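Local coordinates for protein putative ABC transporter subunit, substrate-binding component (Rhodopseudomonas palustris, PDB 4EVS) that binds 4-hydroxybenzoate as the solute-binding component of an ABC transporter and probably delivers such lignin-derived benzoates for uptake, at residues 74-79 with 97-102; 340-345 with 356-361. All blocks are in the same frame, centred on the assembly; numbering follows the deposited sequence.

Contact 1. Residues 74-79 with 97-102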
ATOM      1  N   GLN A  74      23.511  -1.665   2.541  1.00 18.25           N
ATOM      2  CA  GLN A  74      23.561  -0.570   1.592  1.00 17.71           C
ATOM      3  C   GLN A  74      22.187   0.003   1.273  1.00 17.11           C
ATOM      4  O   GLN A  74      22.115   1.136   0.836  1.00 18.02           O
ATOM      5  CB  GLN A  74      24.237  -0.990   0.266  1.00 17.70           C
ATOM      6  CG  GLN A  74      25.730  -1.018   0.286  1.00 19.80           C
ATOM      7  CD  GLN A  74      26.319  -1.036  -1.115  1.00 22.19           C
ATOM      8  OE1 GLN A  74      25.703  -0.611  -2.065  1.00 28.03           O
ATOM      9  NE2 GLN A  74      27.534  -1.483  -1.224  1.00 24.02           N
ATOM     10  N   TYR A  75      21.112  -0.759   1.517  1.00 16.06           N
ATOM     11  CA  TYR A  75      19.739  -0.360   1.224  1.00 16.64           C
ATOM     12  C   TYR A  75      18.848  -0.882   2.319  1.00 15.84           C
ATOM     13  O   TYR A  75      19.105  -1.954   2.883  1.00 16.97           O
ATOM     14  CB  TYR A  75      19.264  -0.915  -0.147  1.00 17.15           C
ATOM     15  CG  TYR A  75      20.159  -0.486  -1.283  1.00 17.08           C
ATOM     16  CD1 TYR A  75      21.278  -1.225  -1.647  1.00 18.68           C
ATOM     17  CD2 TYR A  75      19.904   0.701  -1.985  1.00 19.29           C
ATOM     18  CE1 TYR A  75      22.128  -0.781  -2.643  1.00 18.65           C
ATOM     19  CE2 TYR A  75      20.764   1.132  -3.011  1.00 19.10           C
ATOM     20  CZ  TYR A  75      21.868   0.398  -3.309  1.00 19.07           C
ATOM     21  OH  TYR A  75      22.710   0.902  -4.287  1.00 21.01           O
ATOM     22  N   ILE A  76      17.810  -0.098   2.618  1.00 15.96           N
ATOM     23  CA  ILE A  76      16.702  -0.511   3.466  1.00 16.72           C
ATOM     24  C   ILE A  76      15.450  -0.535   2.607  1.00 16.39           C
ATOM     25  O   ILE A  76      15.265   0.333   1.734  1.00 16.70           O
ATOM     26  CB  ILE A  76      16.491   0.478   4.646  1.00 17.44           C
ATOM     27  CG1 ILE A  76      17.648   0.296   5.623  1.00 18.77           C
ATOM     28  CG2 ILE A  76      15.167   0.255   5.399  1.00 17.69           C
ATOM     29  CD1 ILE A  76      17.797   1.359   6.681  1.00 20.50           C
ATOM     30  N   ALA A  77      14.559  -1.468   2.878  1.00 16.16           N
ATOM     31  CA  ALA A  77      13.291  -1.530   2.162  1.00 14.82           C
ATOM     32  C   ALA A  77      12.205  -1.975   3.109  1.00 16.02           C
ATOM     33  O   ALA A  77      12.450  -2.604   4.129  1.00 17.18           O
ATOM     34  CB  ALA A  77      13.382  -2.490   0.971  1.00 17.11           C
ATOM     35  N   GLY A  78      10.981  -1.635   2.766  1.00 14.88           N
ATOM     36  CA  GLY A  78       9.834  -2.131   3.491  1.00 15.64           C
ATOM     37  C   GLY A  78       9.007  -1.011   4.053  1.00 14.91           C
ATOM     38  O   GLY A  78       8.635  -0.051   3.346  1.00 16.27           O
ATOM     39  N   LEU A  79       8.736  -1.156   5.348  1.00 14.72           N
ATOM     40  CA  LEU A  79       7.980  -0.221   6.187  1.00 15.55           C
ATOM     41  C   LEU A  79       6.497  -0.236   5.876  1.00 15.48           C
ATOM     42  O   LEU A  79       5.995   0.483   4.989  1.00 15.48           O
ATOM     43  CB  LEU A  79       8.561   1.191   6.110  1.00 15.74           C
ATOM     44  CG  LEU A  79       9.965   1.384   6.685  1.00 15.36           C
ATOM     45  CD1 LEU A  79      10.021   1.030   8.218  1.00 19.10           C
ATOM     46  CD2 LEU A  79      11.137   0.678   5.942  1.00 18.75           C
ATOM     47  N   VAL A  97      22.411   5.448   2.961  1.00 17.35           N
ATOM     48  CA  VAL A  97      21.554   4.276   2.656  1.00 17.38           C
ATOM     49  C   VAL A  97      20.197   4.716   2.162  1.00 17.82           C
ATOM     50  O   VAL A  97      19.469   5.290   2.925  1.00 19.50           O
ATOM     51  CB  VAL A  97      21.368   3.425   3.949  1.00 17.63           C
ATOM     52  CG1 VAL A  97      20.338   2.355   3.793  1.00 20.09           C
ATOM     53  CG2 VAL A  97      22.722   2.832   4.420  1.00 19.09           C
ATOM     54  N   PRO A  98      19.825   4.351   0.937  1.00 18.08           N
ATOM     55  CA  PRO A  98      18.478   4.630   0.508  1.00 17.89           C
ATOM     56  C   PRO A  98      17.459   3.720   1.122  1.00 18.18           C
ATOM     57  O   PRO A  98      17.783   2.619   1.522  1.00 19.17           O
ATOM     58  CB  PRO A  98      18.522   4.406  -1.001  1.00 18.07           C
ATOM     59  CG  PRO A  98      19.946   4.516  -1.354  1.00 18.35           C
ATOM     60  CD  PRO A  98      20.638   3.897  -0.198  1.00 17.48           C
HETATM   61  N   MSE A  99      16.220   4.219   1.179  1.00 18.20           N
HETATM   62  CA  MSE A  99      15.052   3.460   1.609  1.00 17.98           C
HETATM   63  C   MSE A  99      14.061   3.321   0.460  1.00 15.92           C
HETATM   64  O   MSE A  99      13.613   4.329  -0.111  1.00 17.33           O
HETATM   65  CB  MSE A  99      14.376   4.122   2.806  1.00 17.84           C
HETATM   66  CG  MSE A  99      13.111   3.398   3.270  1.00 19.41           C
HETATM   67 SE   MSE A  99      12.361   4.012   4.954  0.65 22.52          SE
HETATM   68  CE  MSE A  99      11.853   5.779   4.458  1.00 18.83           C
ATOM     69  N   VAL A 100      13.707   2.093   0.119  1.00 16.32           N
ATOM     70  CA  VAL A 100      12.667   1.832  -0.850  1.00 16.44           C
ATOM     71  C   VAL A 100      11.424   1.455  -0.054  1.00 15.41           C
ATOM     72  O   VAL A 100      11.365   0.377   0.558  1.00 15.23           O
ATOM     73  CB  VAL A 100      13.045   0.704  -1.826  1.00 16.32           C
ATOM     74  CG1 VAL A 100      12.008   0.520  -2.888  1.00 17.36           C
ATOM     75  CG2 VAL A 100      14.373   0.996  -2.468  1.00 17.77           C
ATOM     76  N   VAL A 101      10.432   2.340  -0.025  1.00 15.73           N
ATOM     77  CA  VAL A 101       9.212   2.156   0.752  1.00 15.07           C
ATOM     78  C   VAL A 101       8.239   1.257  -0.009  1.00 14.76           C
ATOM     79  O   VAL A 101       7.878   1.544  -1.157  1.00 15.87           O
ATOM     80  CB  VAL A 101       8.572   3.507   1.110  1.00 14.58           C
ATOM     81  CG1 VAL A 101       7.210   3.289   1.728  1.00 16.17           C
ATOM     82  CG2 VAL A 101       9.482   4.339   2.032  1.00 15.44           C
ATOM     83  N   LEU A 102       7.864   0.151   0.621  1.00 15.52           N
ATOM     84  CA  LEU A 102       7.018  -0.875  -0.000  1.00 14.91           C
ATOM     85  C   LEU A 102       5.584  -0.899   0.489  1.00 15.53           C
ATOM     86  O   LEU A 102       4.799  -1.751   0.077  1.00 15.23           O
ATOM     87  CB  LEU A 102       7.654  -2.255   0.192  1.00 13.23           C
ATOM     88  CG  LEU A 102       9.161  -2.441  -0.157  1.00 14.13           C
ATOM     89  CD1 LEU A 102       9.669  -3.870   0.141  1.00 16.82           C
ATOM     90  CD2 LEU A 102       9.489  -1.979  -1.572  1.00 16.09           C
TER

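Contact 2. Residues 340-345 with 356-361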
ATOM      1  N   VAL A 340      -4.914   3.779 -11.059  1.00 15.84           N
ATOM      2  CA  VAL A 340      -5.763   3.448  -9.919  1.00 15.92           C
ATOM      3  C   VAL A 340      -7.037   2.882 -10.530  1.00 16.23           C
ATOM      4  O   VAL A 340      -7.631   3.489 -11.425  1.00 17.06           O
ATOM      5  CB  VAL A 340      -6.068   4.690  -9.030  1.00 16.28           C
ATOM      6  CG1 VAL A 340      -7.192   4.364  -7.980  1.00 15.83           C
ATOM      7  CG2 VAL A 340      -4.732   5.245  -8.384  1.00 17.37           C
ATOM      8  N   TYR A 341      -7.404   1.708 -10.079  1.00 15.30           N
ATOM      9  CA  TYR A 341      -8.544   0.989 -10.607  1.00 15.16           C
ATOM     10  C   TYR A 341      -9.700   1.081  -9.650  1.00 16.46           C
ATOM     11  O   TYR A 341      -9.522   1.039  -8.440  1.00 16.58           O
ATOM     12  CB  TYR A 341      -8.208  -0.495 -10.811  1.00 15.04           C
ATOM     13  CG  TYR A 341      -6.982  -0.741 -11.705  1.00 15.71           C
ATOM     14  CD1 TYR A 341      -7.109  -0.902 -13.088  1.00 15.71           C
ATOM     15  CD2 TYR A 341      -5.703  -0.807 -11.166  1.00 15.99           C
ATOM     16  CE1 TYR A 341      -5.980  -1.145 -13.889  1.00 16.38           C
ATOM     17  CE2 TYR A 341      -4.583  -1.057 -11.969  1.00 14.91           C
ATOM     18  CZ  TYR A 341      -4.717  -1.205 -13.324  1.00 14.52           C
ATOM     19  OH  TYR A 341      -3.631  -1.451 -14.152  1.00 17.20           O
ATOM     20  N   LEU A 342     -10.900   1.181 -10.190  1.00 16.61           N
ATOM     21  CA  LEU A 342     -12.081   0.895  -9.398  1.00 16.68           C
ATOM     22  C   LEU A 342     -12.337  -0.604  -9.476  1.00 15.71           C
ATOM     23  O   LEU A 342     -12.286  -1.206 -10.564  1.00 16.98           O
ATOM     24  CB  LEU A 342     -13.304   1.558  -9.982  1.00 17.55           C
ATOM     25  CG  LEU A 342     -14.659   1.340  -9.287  1.00 18.35           C
ATOM     26  CD1 LEU A 342     -14.675   1.867  -7.853  1.00 18.48           C
ATOM     27  CD2 LEU A 342     -15.796   1.956 -10.099  1.00 17.92           C
ATOM     28  N   ARG A 343     -12.639  -1.186  -8.329  1.00 15.80           N
ATOM     29  CA  ARG A 343     -12.964  -2.582  -8.213  1.00 16.28           C
ATOM     30  C   ARG A 343     -14.218  -2.779  -7.405  1.00 17.52           C
ATOM     31  O   ARG A 343     -14.653  -1.924  -6.594  1.00 18.08           O
ATOM     32  CB  ARG A 343     -11.853  -3.399  -7.520  1.00 16.98           C
ATOM     33  CG  ARG A 343     -10.410  -3.136  -8.008  1.00 15.24           C
ATOM     34  CD  ARG A 343      -9.711  -2.000  -7.216  1.00 16.50           C
ATOM     35  NE  ARG A 343      -9.683  -2.366  -5.800  1.00 15.13           N
ATOM     36  CZ  ARG A 343      -8.904  -3.291  -5.281  1.00 13.65           C
ATOM     37  NH1 ARG A 343      -7.882  -3.763  -5.991  1.00 15.65           N
ATOM     38  NH2 ARG A 343      -9.034  -3.611  -4.012  1.00 17.07           N
ATOM     39  N   GLU A 344     -14.818  -3.944  -7.622  1.00 18.53           N
ATOM     40  CA  GLU A 344     -15.963  -4.383  -6.866  1.00 19.18           C
ATOM     41  C   GLU A 344     -15.733  -5.798  -6.409  1.00 18.80           C
ATOM     42  O   GLU A 344     -15.217  -6.637  -7.189  1.00 18.73           O
ATOM     43  CB  GLU A 344     -17.191  -4.334  -7.786  1.00 20.71           C
ATOM     44  CG  GLU A 344     -18.484  -4.655  -7.144  1.00 24.48           C
ATOM     45  CD  GLU A 344     -19.661  -4.539  -8.099  1.00 30.69           C
ATOM     46  OE1 GLU A 344     -19.517  -3.927  -9.171  1.00 33.82           O
ATOM     47  OE2 GLU A 344     -20.724  -5.084  -7.765  1.00 37.71           O
ATOM     48  N   VAL A 345     -16.057  -6.071  -5.150  1.00 17.77           N
ATOM     49  CA  VAL A 345     -15.913  -7.463  -4.665  1.00 17.30           C
ATOM     50  C   VAL A 345     -16.990  -8.306  -5.401  1.00 18.11           C
ATOM     51  O   VAL A 345     -18.175  -7.929  -5.382  1.00 18.73           O
ATOM     52  CB  VAL A 345     -16.105  -7.569  -3.143  1.00 17.59           C
ATOM     53  CG1 VAL A 345     -16.077  -9.043  -2.700  1.00 17.76           C
ATOM     54  CG2 VAL A 345     -15.040  -6.738  -2.381  1.00 18.32           C
ATOM     55  N   GLU A 356     -11.600  -5.614 -11.320  1.00 17.71           N
ATOM     56  CA  GLU A 356     -11.310  -4.301 -11.841  1.00 17.90           C
ATOM     57  C   GLU A 356     -12.329  -3.938 -12.916  1.00 18.66           C
ATOM     58  O   GLU A 356     -12.447  -4.634 -13.930  1.00 21.27           O
ATOM     59  CB  GLU A 356      -9.878  -4.226 -12.389  1.00 18.32           C
ATOM     60  CG  GLU A 356      -8.811  -4.367 -11.293  1.00 18.34           C
ATOM     61  CD  GLU A 356      -7.340  -4.446 -11.789  1.00 19.76           C
ATOM     62  OE1 GLU A 356      -7.130  -4.785 -12.970  1.00 20.55           O
ATOM     63  OE2 GLU A 356      -6.427  -4.161 -10.953  1.00 19.23           O
ATOM     64  N   ILE A 357     -13.072  -2.857 -12.673  1.00 17.85           N
ATOM     65  CA  ILE A 357     -14.136  -2.472 -13.561  1.00 18.48           C
ATOM     66  C   ILE A 357     -13.967  -1.073 -14.199  1.00 18.35           C
ATOM     67  O   ILE A 357     -14.762  -0.699 -15.072  1.00 21.89           O
ATOM     68  CB  ILE A 357     -15.523  -2.589 -12.851  1.00 18.83           C
ATOM     69  CG1 ILE A 357     -15.622  -1.657 -11.617  1.00 20.27           C
ATOM     70  CG2 ILE A 357     -15.860  -4.034 -12.517  1.00 21.31           C
ATOM     71  CD1 ILE A 357     -17.053  -1.601 -11.023  1.00 21.82           C
ATOM     72  N   GLU A 358     -12.952  -0.316 -13.779  1.00 18.74           N
ATOM     73  CA  GLU A 358     -12.618   0.954 -14.407  1.00 18.42           C
ATOM     74  C   GLU A 358     -11.154   1.271 -14.079  1.00 17.83           C
ATOM     75  O   GLU A 358     -10.651   0.861 -13.035  1.00 18.96           O
ATOM     76  CB  GLU A 358     -13.558   2.046 -13.900  1.00 19.46           C
ATOM     77  CG  GLU A 358     -13.460   3.367 -14.610  1.00 21.23           C
ATOM     78  CD  GLU A 358     -14.453   4.398 -14.102  1.00 24.02           C
ATOM     79  OE1 GLU A 358     -15.179   4.108 -13.125  1.00 27.12           O
ATOM     80  OE2 GLU A 358     -14.469   5.510 -14.677  1.00 29.19           O
ATOM     81  N   THR A 359     -10.497   1.980 -14.986  1.00 17.16           N
ATOM     82  CA  THR A 359      -9.094   2.367 -14.860  1.00 17.46           C
ATOM     83  C   THR A 359      -9.021   3.889 -14.879  1.00 17.71           C
ATOM     84  O   THR A 359      -9.607   4.539 -15.734  1.00 18.00           O
ATOM     85  CB  THR A 359      -8.272   1.801 -16.011  1.00 18.05           C
ATOM     86  OG1 THR A 359      -8.373   0.360 -16.007  1.00 19.91           O
ATOM     87  CG2 THR A 359      -6.785   2.173 -15.887  1.00 19.48           C
ATOM     88  N   PHE A 360      -8.223   4.444 -13.972  1.00 17.85           N
ATOM     89  CA  PHE A 360      -7.867   5.882 -13.971  1.00 16.90           C
ATOM     90  C   PHE A 360      -6.327   5.952 -14.168  1.00 17.49           C
ATOM     91  O   PHE A 360      -5.556   5.609 -13.255  1.00 16.97           O
ATOM     92  CB  PHE A 360      -8.279   6.539 -12.667  1.00 16.87           C
ATOM     93  CG  PHE A 360      -9.736   6.495 -12.404  1.00 19.67           C
ATOM     94  CD1 PHE A 360     -10.553   7.493 -12.885  1.00 23.54           C
ATOM     95  CD2 PHE A 360     -10.309   5.453 -11.695  1.00 19.58           C
ATOM     96  CE1 PHE A 360     -11.906   7.454 -12.631  1.00 24.43           C
ATOM     97  CE2 PHE A 360     -11.679   5.421 -11.481  1.00 21.01           C
ATOM     98  CZ  PHE A 360     -12.452   6.428 -11.932  1.00 24.47           C
ATOM     99  N   LYS A 361      -5.893   6.302 -15.380  1.00 16.61           N
ATOM    100  CA  LYS A 361      -4.484   6.187 -15.749  1.00 18.26           C
ATOM    101  C   LYS A 361      -3.633   7.267 -15.113  1.00 18.48           C
ATOM    102  O   LYS A 361      -4.105   8.378 -14.875  1.00 19.05           O
ATOM    103  CB  LYS A 361      -4.331   6.284 -17.261  1.00 19.85           C
ATOM    104  CG  LYS A 361      -5.054   5.200 -18.027  1.00 22.91           C
ATOM    105  CD  LYS A 361      -4.163   4.016 -18.231  1.00 27.04           C
ATOM    106  CE  LYS A 361      -3.094   4.297 -19.268  1.00 30.27           C
ATOM    107  NZ  LYS A 361      -1.762   3.862 -18.780  1.00 31.27           N
TER
HETATM  108  O   HOH W   1      -6.696  -2.891  -8.499  1.00 16.14           O

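Contact 1. Residues 74-79 with 97-102
I76 and G78 exchange four backbone hydrogen bonds with P98, V100 and L102 of 97-102. I76 gives its N-H almost straight to P98 O (2.9 Å, 179° at the hydrogen) and takes V100 N on its own carbonyl. G78 N then reaches V100 O at 3.0 Å, and L102 N closes the ladder on G78 O at 2.8 Å. Between these rungs, M99 CA lies 3.1 Å from I76 O and A77 CA 3.1 Å from V100 O, both as CA-H...O contacts, so both carbonyls serve a second donor. The backbone angles of G78 would push a CB into the preceding carbonyl oxygen, which itself calls for glycine. The strands run parallel, 12° apart, as neighbours in the Rossmann-like sheet of a periplasmic binding protein; 75-78 also bonds to strand 5-12 through G9 and I11, and the chain between the two strands is a right-handed crossover that includes helix 82-88. On one face the Y75 ring lies obliquely against the P98 pyrrolidine, CD2 3.7 Å from P98 CD; its CG is anti to the carbonyl carbon (chi1 -57°), which brings the ring alongside the proline. M298 and I299 of helix 283-302 pack on the same tyrosine, and an alanine here would probably leave a gap beside the P98 ring and cost that helix part of its packing. A77 CB meets L102 CD1, while L102 CG lies against the G78 backbone. The other face carries I76, whose CG1 crosses V97 CG1 at about a right angle, 3.9 Å apart. L79 CD2 touches the selenium of M99, a selenomethionine, at 3.7 Å; M99 runs extended and bends at its last torsion, and V88 touches both.

Contact 2. Residues 340-345 with 356-361
A classic beta bulge interrupts the antiparallel hairpin formed by strands 335-348 and 351-363: I357 and E358 both face L342. L342 O takes I357 N at 2.8 Å and, weakly, E358 N at 3.4 Å, so one carbonyl spans the extra residue. L342 N returns a bond to E358 O, approaching from above the carbonyl plane. Beyond the bulge, V340 and F360 form a hydrogen-bonded pair with two N-H to O bonds. The face carrying Y341, R343, E356 and T359 holds the stack and the water bridge. The E356 carboxylate stacks on the Y341 ring, their planes 13° apart, with OE2 over one face and 3.4 Å from Y341 CD2; extended beyond CG, the glutamate lays its flat end there. E356 OE1 bonds to H259, whose ring also meets Y341, and the tyrosine hydroxyl bonds to R324 O, so both partners are tied down. T359 OG1 lies obliquely beside the ring, 3.4 Å from Y341 CD1. R343 and E356 run side by side with CG atoms in contact, yet their charged ends do not touch: a water accepts from R343 NH1 at 2.9 Å and donates to E356 OE2, and this indirect link probably still favours the charged carboxylate. R343 NE bonds to S251 OG of strand 250-253, one of the bonds that hold the bent arginine chain. On the L342 side of the sheet, I357, turned by the bulge, brings CD1 to L342 CD2 at 3.9 Å; I357 CG1 sits between the backbone N and carbonyl carbon (chi1 61°), 3.5 Å from L342 O. V133 of helix 123-136 packs on both L342 and F360, and the F360 ring presents its edge to V340 O, in plane, with CD2 3.3 Å from that oxygen.

Overall arrangement
Contacts 1 and 2 lie on opposite sides of the chain's centre, their centres about 29 Å apart and their nearest atoms about 14 Å apart, and they share no strand. Contact 1 is an inner parallel pair of one sheet, buried under helices, and its side-chain packing is apolar. Contact 2 is an antiparallel hairpin in the other sheet, inward on 340-345 but largely open to solvent on 356-361, and there carboxylates, a guanidinium, a hydroxyl and a water enter the contact. Segment 97-102 comes nearer to the bound 4-hydroxybenzoate, the side chain of V101 being about 8 Å away; the side chain of R343 is about 11 Å from the bound 4-hydroxybenzoate.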